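Local coordinates for protein kinectin 1 (Kinesin receptor) (Legionella pneumophila, PDB 4MU6) that is of unknown molecular function but is an effector of Legionella pneumophila, probably membrane-anchored, represented here by its elongated, helical N-terminal coiled-coil domain, at residues A[115-129]-A[159-173]. Residues are numbered along the deposited sequence; the frame is centred on the assembly and turned at random.
Sequences QQTELRLLHYKLERL and IERLQRSINEREIKI
Gln115 accepts a hydrogen bond from Arg169 through its amide oxygen and packs its CB on Ile173 CG1, 3.4 Å away. NH1 of Arg169 donates to Gln115 OE1 at 2.8 Å; the oxygen lies near the guanidinium plane, whereas the donor stands above the amide's carbonyl plane. A bend at chi2 (-58°) turns the Gln115 amide across the arginine, and CD of Gln115 also rests on CG of Lys172. Glu118 then covers one guanidinium face, its CB 3.5 Å from Arg169 CZ, over the centre. Its carboxylate is stacked almost parallel to that group, 19° between planes; Glu118 OE1 lies 4.3 Å from Arg169 NH2 but well out of the guanidinium plane, so any attraction is probably a matter of charge alone. Leu119 splits its methyls, CD1 reaching Ile166 CG2 and CD2 reaching Ile173 CD1. Leu122 is a knob among Leu162, Ser165, Ile166 and Arg169. Ile166 is the reciprocal knob, among Leu119, Leu122, His123 and Leu126. Beyond them, Leu126 CA meets Leu162 CD1 at 3.6 Å, and Leu129 CD1 bridges Leu162 and Ile159 just past the helix. The segment axes run antiparallel at 157°, giving coiled-coil knobs-into-holes packing at the far tip of the rod, where helices 108-127 and 158-217 pair. Leucine and isoleucine methyls thus form the apolar middle, while the carbon chains of Arg169 and Gln115 also bury much surface.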
loop_
_atom_site.group_PDB
_atom_site.type_symbol
_atom_site.label_atom_id
_atom_site.label_comp_id
_atom_site.label_asym_id
_atom_site.label_seq_id
_atom_site.Cartn_x
_atom_site.Cartn_y
_atom_site.Cartn_z
ATOM N N GLN A 115 -26.549 -22.259 -52.556
ATOM C CA GLN A 115 -25.707 -21.798 -53.654
ATOM C C GLN A 115 -25.294 -22.966 -54.540
ATOM O O GLN A 115 -25.264 -22.850 -55.776
ATOM C CB GLN A 115 -24.452 -21.099 -53.124
ATOM C CG GLN A 115 -24.711 -19.793 -52.368
ATOM C CD GLN A 115 -25.449 -18.752 -53.192
ATOM O OE1 GLN A 115 -25.120 -18.511 -54.358
ATOM N NE2 GLN A 115 -26.463 -18.130 -52.591
ATOM N N GLN A 116 -24.962 -24.088 -53.905
ATOM C CA GLN A 116 -24.473 -25.251 -54.641
ATOM C C GLN A 116 -25.552 -25.869 -55.516
ATOM O O GLN A 116 -25.289 -26.307 -56.632
ATOM C CB GLN A 116 -23.890 -26.277 -53.684
ATOM C CG GLN A 116 -22.445 -25.970 -53.348
ATOM C CD GLN A 116 -21.917 -26.825 -52.236
ATOM O OE1 GLN A 116 -22.681 -27.492 -51.538
ATOM N NE2 GLN A 116 -20.600 -26.817 -52.056
ATOM N N THR A 117 -26.769 -25.878 -55.000
ATOM C CA THR A 117 -27.926 -26.337 -55.742
ATOM C C THR A 117 -28.151 -25.465 -56.964
ATOM O O THR A 117 -28.310 -25.968 -58.077
ATOM C CB THR A 117 -29.163 -26.309 -54.843
ATOM O OG1 THR A 117 -29.034 -27.348 -53.863
ATOM C CG2 THR A 117 -30.431 -26.509 -55.653
ATOM N N GLU A 118 -28.148 -24.153 -56.764
ATOM C CA GLU A 118 -28.252 -23.241 -57.896
ATOM C C GLU A 118 -27.067 -23.411 -58.850
ATOM O O GLU A 118 -27.222 -23.318 -60.072
ATOM C CB GLU A 118 -28.347 -21.786 -57.420
ATOM C CG GLU A 118 -29.557 -21.488 -56.534
ATOM C CD GLU A 118 -30.858 -21.313 -57.313
ATOM O OE1 GLU A 118 -30.922 -21.719 -58.499
ATOM O OE2 GLU A 118 -31.823 -20.761 -56.731
ATOM N N LEU A 119 -25.882 -23.659 -58.298
ATOM C CA LEU A 119 -24.694 -23.822 -59.136
ATOM C C LEU A 119 -24.826 -25.085 -59.997
ATOM O O LEU A 119 -24.417 -25.110 -61.161
ATOM C CB LEU A 119 -23.434 -23.886 -58.276
ATOM C CG LEU A 119 -22.116 -24.183 -58.981
ATOM C CD1 LEU A 119 -21.875 -23.224 -60.149
ATOM C CD2 LEU A 119 -20.982 -24.117 -57.969
ATOM N N ARG A 120 -25.420 -26.125 -59.415
ATOM C CA ARG A 120 -25.609 -27.398 -60.104
ATOM C C ARG A 120 -26.584 -27.276 -61.269
ATOM O O ARG A 120 -26.363 -27.837 -62.338
ATOM C CB ARG A 120 -26.091 -28.470 -59.124
ATOM C CG ARG A 120 -25.082 -29.590 -58.888
ATOM C CD ARG A 120 -25.615 -30.643 -57.920
ATOM N NE ARG A 120 -25.633 -30.178 -56.537
ATOM C CZ ARG A 120 -26.739 -29.928 -55.838
ATOM N NH1 ARG A 120 -27.938 -30.097 -56.389
ATOM N NH2 ARG A 120 -26.649 -29.509 -54.581
ATOM N N LEU A 121 -27.675 -26.558 -61.046
ATOM C CA LEU A 121 -28.620 -26.258 -62.107
ATOM C C LEU A 121 -27.959 -25.446 -63.237
ATOM O O LEU A 121 -28.221 -25.688 -64.411
ATOM C CB LEU A 121 -29.819 -25.509 -61.522
ATOM C CG LEU A 121 -30.948 -25.104 -62.459
ATOM C CD1 LEU A 121 -31.662 -26.317 -63.023
ATOM C CD2 LEU A 121 -31.911 -24.183 -61.714
ATOM N N LEU A 122 -27.099 -24.488 -62.887
ATOM C CA LEU A 122 -26.396 -23.717 -63.908
ATOM C C LEU A 122 -25.497 -24.601 -64.778
ATOM O O LEU A 122 -25.414 -24.393 -65.996
ATOM C CB LEU A 122 -25.572 -22.588 -63.299
ATOM C CG LEU A 122 -26.326 -21.423 -62.660
ATOM C CD1 LEU A 122 -25.329 -20.532 -61.974
ATOM C CD2 LEU A 122 -27.133 -20.636 -63.700
ATOM N N HIS A 123 -24.831 -25.579 -64.161
ATOM C CA HIS A 123 -23.941 -26.471 -64.898
ATOM C C HIS A 123 -24.762 -27.346 -65.824
ATOM O O HIS A 123 -24.327 -27.678 -66.927
ATOM C CB HIS A 123 -23.146 -27.368 -63.955
ATOM C CG HIS A 123 -21.933 -26.715 -63.378
ATOM N ND1 HIS A 123 -21.541 -26.901 -62.068
ATOM C CD2 HIS A 123 -21.017 -25.883 -63.932
ATOM C CE1 HIS A 123 -20.437 -26.211 -61.841
ATOM N NE2 HIS A 123 -20.101 -25.577 -62.953
ATOM N N TYR A 124 -25.939 -27.735 -65.342
ATOM C CA TYR A 124 -26.882 -28.531 -66.119
ATOM C C TYR A 124 -27.351 -27.714 -67.325
ATOM O O TYR A 124 -27.305 -28.192 -68.457
ATOM C CB TYR A 124 -28.052 -28.977 -65.226
ATOM C CG TYR A 124 -29.145 -29.789 -65.898
ATOM C CD1 TYR A 124 -28.969 -31.144 -66.177
ATOM C CD2 TYR A 124 -30.373 -29.206 -66.224
ATOM C CE1 TYR A 124 -29.982 -31.893 -66.786
ATOM C CE2 TYR A 124 -31.389 -29.946 -66.830
ATOM C CZ TYR A 124 -31.188 -31.288 -67.108
ATOM O OH TYR A 124 -32.192 -32.022 -67.708
ATOM N N LYS A 125 -27.768 -26.471 -67.086
ATOM C CA LYS A 125 -28.158 -25.575 -68.178
ATOM C C LYS A 125 -27.040 -25.323 -69.201
ATOM O O LYS A 125 -27.307 -25.193 -70.386
ATOM C CB LYS A 125 -28.677 -24.237 -67.652
ATOM C CG LYS A 125 -29.976 -24.319 -66.874
ATOM C CD LYS A 125 -30.522 -22.928 -66.576
ATOM C CE LYS A 125 -31.850 -22.996 -65.834
ATOM N NZ LYS A 125 -32.487 -21.653 -65.720
ATOM N N LEU A 126 -25.796 -25.245 -68.750
ATOM C CA LEU A 126 -24.691 -24.985 -69.668
ATOM C C LEU A 126 -24.402 -26.210 -70.524
ATOM O O LEU A 126 -24.095 -26.092 -71.710
ATOM C CB LEU A 126 -23.432 -24.572 -68.906
ATOM C CG LEU A 126 -22.206 -24.272 -69.774
ATOM C CD1 LEU A 126 -22.453 -23.039 -70.625
ATOM C CD2 LEU A 126 -20.960 -24.103 -68.912
ATOM N N GLU A 127 -24.507 -27.386 -69.915
ATOM C CA GLU A 127 -24.281 -28.638 -70.623
ATOM C C GLU A 127 -25.285 -28.801 -71.764
ATOM O O GLU A 127 -24.979 -29.403 -72.794
ATOM C CB GLU A 127 -24.379 -29.815 -69.649
ATOM C CG GLU A 127 -24.001 -31.166 -70.237
ATOM C CD GLU A 127 -23.922 -32.262 -69.184
ATOM O OE1 GLU A 127 -24.025 -31.939 -67.979
ATOM O OE2 GLU A 127 -23.756 -33.447 -69.558
ATOM N N ARG A 128 -26.476 -28.238 -71.582
ATOM C CA ARG A 128 -27.554 -28.373 -72.555
ATOM C C ARG A 128 -27.443 -27.360 -73.703
ATOM O O ARG A 128 -28.282 -27.332 -74.599
ATOM C CB ARG A 128 -28.907 -28.255 -71.847
ATOM C CG ARG A 128 -30.079 -28.884 -72.585
ATOM C CD ARG A 128 -31.279 -29.021 -71.666
ATOM N NE ARG A 128 -31.507 -27.804 -70.888
ATOM C CZ ARG A 128 -32.486 -27.655 -70.000
ATOM N NH1 ARG A 128 -33.335 -28.651 -69.773
ATOM N NH2 ARG A 128 -32.617 -26.510 -69.341
ATOM N N LEU A 129 -26.405 -26.532 -73.679
ATOM C CA LEU A 129 -26.171 -25.573 -74.756
ATOM C C LEU A 129 -25.143 -26.082 -75.757
ATOM O O LEU A 129 -24.647 -25.322 -76.591
ATOM C CB LEU A 129 -25.698 -24.233 -74.199
ATOM C CG LEU A 129 -26.787 -23.253 -73.774
ATOM C CD1 LEU A 129 -26.159 -21.955 -73.288
ATOM C CD2 LEU A 129 -27.749 -22.995 -74.920
ATOM N N ILE A 159 -24.363 -18.702 -73.726
ATOM C CA ILE A 159 -23.208 -19.337 -73.106
ATOM C C ILE A 159 -22.456 -18.403 -72.144
ATOM O O ILE A 159 -22.142 -18.789 -71.021
ATOM C CB ILE A 159 -22.250 -19.917 -74.159
ATOM C CG1 ILE A 159 -22.930 -21.074 -74.901
ATOM C CG2 ILE A 159 -20.962 -20.382 -73.507
ATOM C CD1 ILE A 159 -22.157 -21.586 -76.095
ATOM N N GLU A 160 -22.192 -17.175 -72.572
ATOM C CA GLU A 160 -21.403 -16.257 -71.759
ATOM C C GLU A 160 -22.093 -15.840 -70.459
ATOM O O GLU A 160 -21.435 -15.694 -69.431
ATOM C CB GLU A 160 -20.967 -15.030 -72.569
ATOM C CG GLU A 160 -20.008 -15.364 -73.718
ATOM C CD GLU A 160 -19.282 -14.142 -74.276
ATOM O OE1 GLU A 160 -18.760 -14.235 -75.410
ATOM O OE2 GLU A 160 -19.223 -13.098 -73.582
ATOM N N ARG A 161 -23.409 -15.661 -70.490
ATOM C CA ARG A 161 -24.100 -15.210 -69.287
ATOM C C ARG A 161 -24.359 -16.345 -68.282
ATOM O O ARG A 161 -24.485 -16.097 -67.081
ATOM C CB ARG A 161 -25.369 -14.416 -69.609
ATOM C CG ARG A 161 -26.521 -15.237 -70.127
ATOM C CD ARG A 161 -27.743 -14.361 -70.362
ATOM N NE ARG A 161 -28.864 -15.131 -70.895
ATOM C CZ ARG A 161 -29.147 -15.243 -72.189
ATOM N NH1 ARG A 161 -28.395 -14.628 -73.095
ATOM N NH2 ARG A 161 -30.187 -15.968 -72.578
ATOM N N LEU A 162 -24.420 -17.584 -68.768
ATOM C CA LEU A 162 -24.393 -18.739 -67.873
ATOM C C LEU A 162 -23.027 -18.822 -67.194
ATOM O O LEU A 162 -22.935 -19.153 -66.009
ATOM C CB LEU A 162 -24.656 -20.039 -68.628
ATOM C CG LEU A 162 -26.121 -20.406 -68.842
ATOM C CD1 LEU A 162 -26.228 -21.697 -69.640
ATOM C CD2 LEU A 162 -26.828 -20.542 -67.499
ATOM N N GLN A 163 -21.971 -18.530 -67.954
ATOM C CA GLN A 163 -20.609 -18.576 -67.424
ATOM C C GLN A 163 -20.431 -17.552 -66.302
ATOM O O GLN A 163 -19.762 -17.822 -65.300
ATOM C CB GLN A 163 -19.585 -18.311 -68.533
ATOM C CG GLN A 163 -19.373 -19.480 -69.499
ATOM C CD GLN A 163 -18.446 -19.127 -70.666
ATOM O OE1 GLN A 163 -18.540 -18.041 -71.251
ATOM N NE2 GLN A 163 -17.541 -20.045 -71.003
ATOM N N ARG A 164 -21.020 -16.374 -66.489
ATOM C CA ARG A 164 -20.904 -15.301 -65.517
ATOM C C ARG A 164 -21.692 -15.645 -64.262
ATOM O O ARG A 164 -21.243 -15.366 -63.149
ATOM C CB ARG A 164 -21.360 -13.962 -66.105
ATOM C CG ARG A 164 -20.305 -13.276 -66.972
ATOM C CD ARG A 164 -20.720 -11.860 -67.374
ATOM N NE ARG A 164 -21.911 -11.858 -68.220
ATOM C CZ ARG A 164 -21.893 -11.795 -69.552
ATOM N NH1 ARG A 164 -20.737 -11.717 -70.205
ATOM N NH2 ARG A 164 -23.034 -11.803 -70.231
ATOM N N SER A 165 -22.857 -16.265 -64.449
ATOM C CA SER A 165 -23.670 -16.719 -63.324
ATOM C C SER A 165 -22.924 -17.770 -62.526
ATOM O O SER A 165 -22.883 -17.707 -61.291
ATOM C CB SER A 165 -25.000 -17.279 -63.805
ATOM O OG SER A 165 -25.837 -16.230 -64.242
ATOM N N ILE A 166 -22.326 -18.727 -63.234
ATOM C CA ILE A 166 -21.482 -19.733 -62.596
ATOM C C ILE A 166 -20.345 -19.086 -61.781
ATOM O O ILE A 166 -20.106 -19.451 -60.616
ATOM C CB ILE A 166 -20.882 -20.693 -63.628
ATOM C CG1 ILE A 166 -21.984 -21.584 -64.210
ATOM C CG2 ILE A 166 -19.794 -21.542 -62.985
ATOM C CD1 ILE A 166 -21.558 -22.393 -65.429
ATOM N N ASN A 167 -19.653 -18.123 -62.389
ATOM C CA ASN A 167 -18.551 -17.455 -61.710
ATOM C C ASN A 167 -19.025 -16.757 -60.435
ATOM O O ASN A 167 -18.370 -16.847 -59.404
ATOM C CB ASN A 167 -17.822 -16.468 -62.627
ATOM C CG ASN A 167 -16.579 -15.890 -61.973
ATOM O OD1 ASN A 167 -15.601 -16.607 -61.740
ATOM N ND2 ASN A 167 -16.613 -14.593 -61.661
ATOM N N GLU A 168 -20.180 -16.100 -60.502
ATOM C CA GLU A 168 -20.737 -15.450 -59.323
ATOM C C GLU A 168 -21.100 -16.450 -58.224
ATOM O O GLU A 168 -20.835 -16.190 -57.047
ATOM C CB GLU A 168 -21.938 -14.557 -59.665
ATOM C CG GLU A 168 -22.459 -13.779 -58.438
ATOM C CD GLU A 168 -23.562 -12.767 -58.759
ATOM O OE1 GLU A 168 -24.157 -12.838 -59.866
ATOM O OE2 GLU A 168 -23.834 -11.897 -57.891
ATOM N N ARG A 169 -21.687 -17.588 -58.598
ATOM C CA ARG A 169 -22.042 -18.602 -57.606
ATOM C C ARG A 169 -20.802 -19.101 -56.872
ATOM O O ARG A 169 -20.817 -19.266 -55.645
ATOM C CB ARG A 169 -22.757 -19.796 -58.244
ATOM C CG ARG A 169 -24.148 -19.499 -58.771
ATOM C CD ARG A 169 -25.105 -19.137 -57.656
ATOM N NE ARG A 169 -26.414 -18.749 -58.178
ATOM C CZ ARG A 169 -27.455 -18.445 -57.411
ATOM N NH1 ARG A 169 -27.320 -18.486 -56.109
ATOM N NH2 ARG A 169 -28.626 -18.104 -57.946
ATOM N N GLU A 170 -19.733 -19.344 -57.626
ATOM C CA GLU A 170 -18.503 -19.897 -57.056
ATOM C C GLU A 170 -17.792 -18.927 -56.120
ATOM O O GLU A 170 -17.228 -19.335 -55.101
ATOM C CB GLU A 170 -17.543 -20.349 -58.159
ATOM C CG GLU A 170 -18.041 -21.532 -58.970
ATOM C CD GLU A 170 -16.957 -22.129 -59.857
ATOM O OE1 GLU A 170 -16.542 -21.464 -60.840
ATOM O OE2 GLU A 170 -16.524 -23.269 -59.570
ATOM N N ILE A 171 -17.801 -17.649 -56.472
ATOM C CA ILE A 171 -17.222 -16.632 -55.601
ATOM C C ILE A 171 -18.045 -16.546 -54.317
ATOM O O ILE A 171 -17.503 -16.396 -53.216
ATOM C CB ILE A 171 -17.134 -15.254 -56.305
ATOM C CG1 ILE A 171 -16.045 -15.277 -57.391
ATOM C CG2 ILE A 171 -16.839 -14.148 -55.291
ATOM C CD1 ILE A 171 -16.039 -14.068 -58.346
ATOM N N LYS A 172 -19.363 -16.655 -54.457
ATOM C CA LYS A 172 -20.232 -16.556 -53.297
ATOM C C LYS A 172 -19.947 -17.713 -52.340
ATOM O O LYS A 172 -19.859 -17.520 -51.132
ATOM C CB LYS A 172 -21.707 -16.519 -53.704
ATOM C CG LYS A 172 -22.692 -16.507 -52.526
ATOM C CD LYS A 172 -22.404 -15.376 -51.533
ATOM C CE LYS A 172 -23.489 -15.315 -50.470
ATOM N NZ LYS A 172 -23.258 -14.279 -49.430
ATOM N N ILE A 173 -19.765 -18.904 -52.899
ATOM C CA ILE A 173 -19.500 -20.086 -52.095
ATOM C C ILE A 173 -18.138 -19.982 -51.414
ATOM O O ILE A 173 -17.991 -20.347 -50.243
ATOM C CB ILE A 173 -19.602 -21.363 -52.955
ATOM C CG1 ILE A 173 -21.067 -21.620 -53.307
ATOM C CG2 ILE A 173 -18.984 -22.545 -52.253
ATOM C CD1 ILE A 173 -21.278 -22.597 -54.458
#